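Local coordinates for protein fusarinine C esterase sidJ (Aspergillus fumigatus, PDB 6GUP) that hydrolyses the ester bonds of the siderophore fusarinine C, releasing fusarinine and iron, but leaves triacetylfusarinine C intact, at residues I161-V166 and V280-D286. Residues are numbered along the deposited sequence; the frame is centred on the assembly and turned at random.
Sequences IMQAPV and VLFSGAD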
ATOM      1  N   ILE A 161      10.580   8.462 -18.391  1.00 31.40           N
ATOM      2  CA  ILE A 161      11.771   8.807 -17.612  1.00 30.93           C
ATOM      3  C   ILE A 161      12.102   7.639 -16.680  1.00 30.26           C
ATOM      4  O   ILE A 161      11.204   7.043 -16.085  1.00 29.40           O
ATOM      5  CB  ILE A 161      11.571  10.107 -16.789  1.00 31.76           C
ATOM      6  CG1 ILE A 161      11.190  11.282 -17.703  1.00 31.93           C
ATOM      7  CG2 ILE A 161      12.839  10.457 -16.011  1.00 31.41           C
ATOM      8  CD1 ILE A 161      10.621  12.481 -16.973  1.00 32.16           C
ATOM      9  N   MET A 162      13.391   7.318 -16.566  1.00 29.97           N
ATOM     10  CA  MET A 162      13.878   6.320 -15.611  1.00 30.98           C
ATOM     11  C   MET A 162      14.965   6.950 -14.749  1.00 30.44           C
ATOM     12  O   MET A 162      16.029   7.314 -15.251  1.00 30.57           O
ATOM     13  CB  MET A 162      14.424   5.088 -16.338  1.00 32.28           C
ATOM     14  CG  MET A 162      13.419   4.417 -17.261  1.00 34.01           C
ATOM     15  SD  MET A 162      13.830   2.703 -17.659  1.00 38.21           S
ATOM     16  CE  MET A 162      15.232   2.909 -18.750  1.00 37.18           C
ATOM     17  N   GLN A 163      14.686   7.088 -13.454  1.00 30.05           N
ATOM     18  CA  GLN A 163      15.609   7.709 -12.507  1.00 31.61           C
ATOM     19  C   GLN A 163      16.307   6.625 -11.691  1.00 32.98           C
ATOM     20  O   GLN A 163      15.649   5.849 -10.997  1.00 34.25           O
ATOM     21  CB  GLN A 163      14.846   8.670 -11.592  1.00 32.27           C
ATOM     22  CG  GLN A 163      15.725   9.513 -10.675  1.00 34.27           C
ATOM     23  CD  GLN A 163      16.075   8.831  -9.360  1.00 36.28           C
ATOM     24  OE1 GLN A 163      15.230   8.197  -8.732  1.00 38.96           O
ATOM     25  NE2 GLN A 163      17.324   8.970  -8.937  1.00 36.35           N
ATOM     26  N   ALA A 164      17.638   6.590 -11.782  1.00 33.79           N
ATOM     27  CA  ALA A 164      18.467   5.581 -11.119  1.00 34.42           C
ATOM     28  C   ALA A 164      18.013   4.129 -11.376  1.00 34.03           C
ATOM     29  O   ALA A 164      17.758   3.381 -10.425  1.00 34.46           O
ATOM     30  CB  ALA A 164      18.550   5.872  -9.622  1.00 35.87           C
ATOM     31  N   PRO A 165      17.894   3.732 -12.664  1.00 32.86           N
ATOM     32  CA  PRO A 165      17.617   2.323 -12.968  1.00 32.15           C
ATOM     33  C   PRO A 165      18.856   1.474 -12.694  1.00 34.79           C
ATOM     34  O   PRO A 165      19.816   1.499 -13.468  1.00 36.95           O
ATOM     35  CB  PRO A 165      17.261   2.342 -14.458  1.00 30.73           C
ATOM     36  CG  PRO A 165      17.956   3.538 -14.998  1.00 31.11           C
ATOM     37  CD  PRO A 165      17.990   4.548 -13.890  1.00 31.89           C
ATOM     38  N   VAL A 166      18.819   0.739 -11.585  1.00 36.50           N
ATOM     39  CA  VAL A 166      19.987   0.059 -11.036  1.00 37.32           C
ATOM     40  C   VAL A 166      19.684  -1.431 -10.886  1.00 37.47           C
ATOM     41  O   VAL A 166      18.590  -1.812 -10.466  1.00 36.95           O
ATOM     42  CB  VAL A 166      20.373   0.690  -9.675  1.00 39.63           C
ATOM     43  CG1 VAL A 166      21.365  -0.171  -8.900  1.00 39.40           C
ATOM     44  CG2 VAL A 166      20.946   2.085  -9.894  1.00 40.62           C
ATOM     45  N   VAL A 280      17.004   8.761 -19.356  1.00 31.84           N
ATOM     46  CA  VAL A 280      17.565   8.053 -18.206  1.00 32.83           C
ATOM     47  C   VAL A 280      18.417   9.025 -17.387  1.00 32.94           C
ATOM     48  O   VAL A 280      19.298   9.691 -17.930  1.00 31.41           O
ATOM     49  CB  VAL A 280      18.413   6.841 -18.652  1.00 33.92           C
ATOM     50  CG1 VAL A 280      19.033   6.128 -17.454  1.00 33.31           C
ATOM     51  CG2 VAL A 280      17.556   5.868 -19.451  1.00 34.07           C
ATOM     52  N   LEU A 281      18.142   9.098 -16.085  1.00 33.50           N
ATOM     53  CA  LEU A 281      18.888   9.951 -15.160  1.00 34.90           C
ATOM     54  C   LEU A 281      19.634   9.093 -14.142  1.00 35.31           C
ATOM     55  O   LEU A 281      19.063   8.681 -13.128  1.00 35.79           O
ATOM     56  CB  LEU A 281      17.943  10.922 -14.444  1.00 35.18           C
ATOM     57  CG  LEU A 281      17.147  11.900 -15.309  1.00 34.40           C
ATOM     58  CD1 LEU A 281      16.187  12.697 -14.441  1.00 35.41           C
ATOM     59  CD2 LEU A 281      18.061  12.836 -16.086  1.00 33.72           C
ATOM     60  N   PHE A 282      20.904   8.812 -14.428  1.00 36.14           N
ATOM     61  CA  PHE A 282      21.771   8.117 -13.473  1.00 39.30           C
ATOM     62  C   PHE A 282      22.202   9.045 -12.350  1.00 39.28           C
ATOM     63  O   PHE A 282      22.255  10.263 -12.519  1.00 38.61           O
ATOM     64  CB  PHE A 282      23.044   7.563 -14.141  1.00 43.08           C
ATOM     65  CG  PHE A 282      22.911   6.178 -14.734  1.00 48.05           C
ATOM     66  CD1 PHE A 282      21.865   5.303 -14.407  1.00 50.66           C
ATOM     67  CD2 PHE A 282      23.897   5.724 -15.603  1.00 51.70           C
ATOM     68  CE1 PHE A 282      21.801   4.037 -14.965  1.00 53.89           C
ATOM     69  CE2 PHE A 282      23.834   4.455 -16.158  1.00 54.30           C
ATOM     70  CZ  PHE A 282      22.784   3.613 -15.841  1.00 55.73           C
ATOM     71  N   SER A 283      22.534   8.440 -11.214  1.00 39.86           N
ATOM     72  CA  SER A 283      23.079   9.155 -10.070  1.00 41.36           C
ATOM     73  C   SER A 283      24.598   8.968 -10.069  1.00 42.91           C
ATOM     74  O   SER A 283      25.087   7.839 -10.074  1.00 41.87           O
ATOM     75  CB  SER A 283      22.443   8.637  -8.781  1.00 39.82           C
ATOM     76  OG  SER A 283      21.096   9.063  -8.682  1.00 39.05           O
ATOM     77  N   GLY A 284      25.334  10.081 -10.094  1.00 44.02           N
ATOM     78  CA  GLY A 284      26.797  10.059 -10.202  1.00 45.60           C
ATOM     79  C   GLY A 284      27.528   9.454  -9.021  1.00 46.14           C
ATOM     80  O   GLY A 284      28.580   8.833  -9.194  1.00 47.32           O
ATOM     81  N   ALA A 285      26.972   9.635  -7.825  1.00 45.84           N
ATOM     82  CA  ALA A 285      27.497   9.030  -6.604  1.00 47.91           C
ATOM     83  C   ALA A 285      26.556   7.935  -6.091  1.00 46.85           C
ATOM     84  O   ALA A 285      26.359   7.798  -4.880  1.00 45.70           O
ATOM     85  CB  ALA A 285      27.699  10.105  -5.544  1.00 50.15           C
ATOM     86  N   ASP A 286      25.981   7.160  -7.015  1.00 46.99           N
ATOM     87  CA  ASP A 286      25.054   6.090  -6.655  1.00 46.93           C
ATOM     88  C   ASP A 286      25.815   5.012  -5.892  1.00 48.59           C
ATOM     89  O   ASP A 286      26.686   4.334  -6.440  1.00 47.33           O
ATOM     90  CB  ASP A 286      24.371   5.490  -7.890  1.00 45.51           C
ATOM     91  CG  ASP A 286      23.134   4.677  -7.542  1.00 44.84           C
ATOM     92  OD1 ASP A 286      23.189   3.861  -6.600  1.00 44.75           O
ATOM     93  OD2 ASP A 286      22.103   4.847  -8.224  1.00 44.67           O
TER
HETATM   94  O   HOH W   1      19.308   9.988 -10.524  1.00 38.63           O
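Pro165 fills the apolar centre on one face of the sheet: its CG lies 3.7 Å from Val280 CG1 and 3.9 Å from Phe282 CE1, while Met162 CE packs 3.8 Å from Val280 CG2. On the other face, Ile161 CG2 meets Leu281 CD1 at 4.3 Å. Between these layers the two strands run parallel, their axes 4.8 Å apart, with Met162 beside Val280 and Gln163 beside Leu281. Leu281 bonds through both backbone groups, N to Met162 O and O to Ala164 N, each 2.9 Å and nearly linear. After Gln163 the chain leaves the strand, and in the loop 164-166 Pro165 O reaches the edge of the Phe282 ring, 3.6 Å from CE1. A water bridges the two segments at the polar edge, accepting from Gln163 NE2 (2.7 Å) and donating to Leu281 O (2.9 Å) and Ser283 OG (2.7 Å); Gln163 OE1 bonds His122, and Ser283 OG bonds Ser326 O. A type I turn, Ser283 to Asp286, then brings Asp286 OD2 into van der Waals contact with Val166 CG2 (3.4 Å). Asp286 OD1 accepts a hydrogen bond from Ser288 N, and OD2 is hydrogen-bonded to His327 ND1, consistent with the acid of a Ser123-His327-Asp286 triad placed after a strand, as in α/β-hydrolases. Strand 159-163 lies between 117-122 and 278-283 in the central sheet; helix 125-134 covers Met162 and Pro165, and helix 295-307 covers Pro165, Val280 and Phe282.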